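Local coordinates for protein Ifi204 (Mus musculus domesticus, PDB 5YZW) that probably senses DNA in innate immunity, as an interferon-inducible PYHIN-family protein whose HIN domain recognises DNA, at residues L16-P21 and R31-T36. Numbering follows the deposited sequence.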
loop_
_atom_site.group_PDB
_atom_site.type_symbol
_atom_site.label_atom_id
_atom_site.label_comp_id
_atom_site.label_asym_id
_atom_site.label_seq_id
_atom_site.Cartn_x
_atom_site.Cartn_y
_atom_site.Cartn_z
ATOM N N LEU A 16 -2.971 -10.778 -5.026
ATOM C CA LEU A 16 -3.185 -9.998 -6.242
ATOM C C LEU A 16 -1.950 -9.212 -6.673
ATOM O O LEU A 16 -1.571 -9.249 -7.843
ATOM C CB LEU A 16 -4.364 -9.039 -6.050
ATOM C CG LEU A 16 -5.699 -9.722 -5.711
ATOM C CD1 LEU A 16 -6.842 -8.742 -5.831
ATOM C CD2 LEU A 16 -5.960 -10.927 -6.580
ATOM N N LYS A 17 -1.312 -8.509 -5.749
ATOM C CA LYS A 17 -0.187 -7.630 -6.051
ATOM C C LYS A 17 0.662 -7.496 -4.797
ATOM O O LYS A 17 0.162 -7.627 -3.673
ATOM C CB LYS A 17 -0.673 -6.269 -6.582
ATOM C CG LYS A 17 -1.009 -5.184 -5.548
ATOM C CD LYS A 17 0.145 -4.202 -5.229
ATOM C CE LYS A 17 -0.144 -3.410 -3.942
ATOM N NZ LYS A 17 0.919 -2.432 -3.690
ATOM N N VAL A 18 1.964 -7.289 -5.000
ATOM C CA VAL A 18 2.918 -7.204 -3.900
ATOM C C VAL A 18 3.964 -6.155 -4.274
ATOM O O VAL A 18 4.237 -5.937 -5.454
ATOM C CB VAL A 18 3.551 -8.593 -3.635
ATOM C CG1 VAL A 18 4.445 -9.004 -4.794
ATOM C CG2 VAL A 18 4.353 -8.612 -2.322
ATOM N N THR A 19 4.529 -5.480 -3.269
ATOM C CA THR A 19 5.738 -4.682 -3.467
ATOM C C THR A 19 6.953 -5.509 -3.088
ATOM O O THR A 19 6.861 -6.464 -2.314
ATOM C CB THR A 19 5.790 -3.403 -2.614
ATOM O OG1 THR A 19 6.100 -3.744 -1.247
ATOM C CG2 THR A 19 4.514 -2.582 -2.700
ATOM N N GLU A 20 8.110 -5.095 -3.609
ATOM C CA GLU A 20 9.377 -5.613 -3.129
ATOM C C GLU A 20 9.500 -5.297 -1.640
ATOM O O GLU A 20 8.832 -4.387 -1.131
ATOM C CB GLU A 20 10.539 -4.967 -3.894
ATOM C CG GLU A 20 10.585 -3.462 -3.660
ATOM C CD GLU A 20 11.710 -2.750 -4.412
ATOM O OE1 GLU A 20 12.666 -3.415 -4.867
ATOM O OE2 GLU A 20 11.618 -1.512 -4.552
ATOM N N PRO A 21 10.352 -6.013 -0.919
ATOM C CA PRO A 21 10.599 -5.640 0.473
ATOM C C PRO A 21 11.471 -4.394 0.540
ATOM O O PRO A 21 12.220 -4.068 -0.384
ATOM C CB PRO A 21 11.315 -6.859 1.064
ATOM C CG PRO A 21 11.806 -7.636 -0.111
ATOM C CD PRO A 21 10.943 -7.317 -1.275
ATOM N N ARG A 31 12.416 -4.697 8.080
ATOM C CA ARG A 31 11.909 -4.859 6.723
ATOM C C ARG A 31 10.422 -5.197 6.709
ATOM O O ARG A 31 9.892 -5.825 7.638
ATOM C CB ARG A 31 12.681 -5.950 5.960
ATOM C CG ARG A 31 14.199 -5.828 6.063
ATOM C CD ARG A 31 14.805 -5.055 4.886
ATOM N NE ARG A 31 14.700 -5.740 3.596
ATOM C CZ ARG A 31 15.073 -5.188 2.441
ATOM N NH1 ARG A 31 15.564 -3.951 2.438
ATOM N NH2 ARG A 31 14.965 -5.862 1.297
ATOM N N MET A 32 9.764 -4.797 5.621
ATOM C CA MET A 32 8.359 -5.111 5.410
ATOM C C MET A 32 8.105 -5.110 3.907
ATOM O O MET A 32 8.937 -4.636 3.127
ATOM C CB MET A 32 7.465 -4.103 6.139
ATOM C CG MET A 32 7.310 -2.793 5.387
ATOM S SD MET A 32 6.390 -1.562 6.313
ATOM C CE MET A 32 4.707 -2.131 6.023
ATOM N N PHE A 33 6.963 -5.684 3.492
ATOM C CA PHE A 33 6.394 -5.359 2.188
ATOM C C PHE A 33 4.880 -5.253 2.309
ATOM O O PHE A 33 4.283 -5.599 3.339
ATOM C CB PHE A 33 6.801 -6.342 1.074
ATOM C CG PHE A 33 6.414 -7.783 1.335
ATOM C CD1 PHE A 33 5.155 -8.254 0.980
ATOM C CD2 PHE A 33 7.313 -8.663 1.898
ATOM C CE1 PHE A 33 4.783 -9.613 1.195
ATOM C CE2 PHE A 33 6.959 -10.017 2.128
ATOM C CZ PHE A 33 5.693 -10.479 1.776
ATOM N N HIS A 34 4.268 -4.727 1.247
ATOM C CA HIS A 34 2.826 -4.538 1.146
ATOM C C HIS A 34 2.273 -5.528 0.130
ATOM O O HIS A 34 2.938 -5.846 -0.863
ATOM C CB HIS A 34 2.468 -3.114 0.693
ATOM C CG HIS A 34 2.619 -2.069 1.753
ATOM N ND1 HIS A 34 1.593 -1.710 2.603
ATOM C CD2 HIS A 34 3.664 -1.272 2.070
ATOM C CE1 HIS A 34 2.015 -0.760 3.419
ATOM N NE2 HIS A 34 3.271 -0.481 3.122
ATOM N N ALA A 35 1.061 -6.018 0.383
ATOM C CA ALA A 35 0.375 -6.907 -0.539
ATOM C C ALA A 35 -1.095 -6.536 -0.571
ATOM O O ALA A 35 -1.654 -6.057 0.425
ATOM C CB ALA A 35 0.516 -8.390 -0.138
ATOM N N THR A 36 -1.716 -6.754 -1.726
ATOM C CA THR A 36 -3.165 -6.756 -1.861
ATOM C C THR A 36 -3.620 -8.196 -2.090
ATOM O O THR A 36 -3.017 -8.907 -2.905
ATOM C CB THR A 36 -3.591 -5.838 -3.008
ATOM O OG1 THR A 36 -3.252 -4.488 -2.666
ATOM C CG2 THR A 36 -5.091 -5.916 -3.228
#
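K17 and T36 form an antiparallel hydrogen-bonded pair in the beta hairpin of strands 11-25 and 30-38. The hairpin belongs to the first of two beta-sheet subdomains, consistent with the paired OB folds of HIN domains. At this end the ladder carries a classic beta bulge, because L16 and K17 both face T36. T36 O takes L16 N at 2.8 Å and, more weakly, K17 N at 3.3 Å. T36 N returns a bond to K17 O.

Further along, T19 N donates to H34 O at 2.9 Å. H34 N bonds to the side-chain oxygen T19 OG1, at 3.2 Å and almost straight (178°). T19 OG1 sits between its own backbone N and carbonyl carbon (chi1 75°), which turns it to H34. The same hydroxyl donates to E20 O, so one side chain joins the two segments and links H34 N to the backbone carbonyl of the next residue, E20.

On one face, V18 CG2 meets the F33 ring obliquely, 3.4 Å from CD1. F57 packs edge-to-face with that ring. On the other face, the K17 chain bends at chi2 and crosses T36, with CG 3.7 Å from T36 CB. T19 and H34 lie side by side there, and H34 NE2 bonds to H187 O, a link to the second subdomain.

At the far end R31 NH1 is held by T23 OG1, while one face of the R31 guanidinium lies over P21, whose carbonyl carbon C is 3.9 Å above the plane, toward its rim.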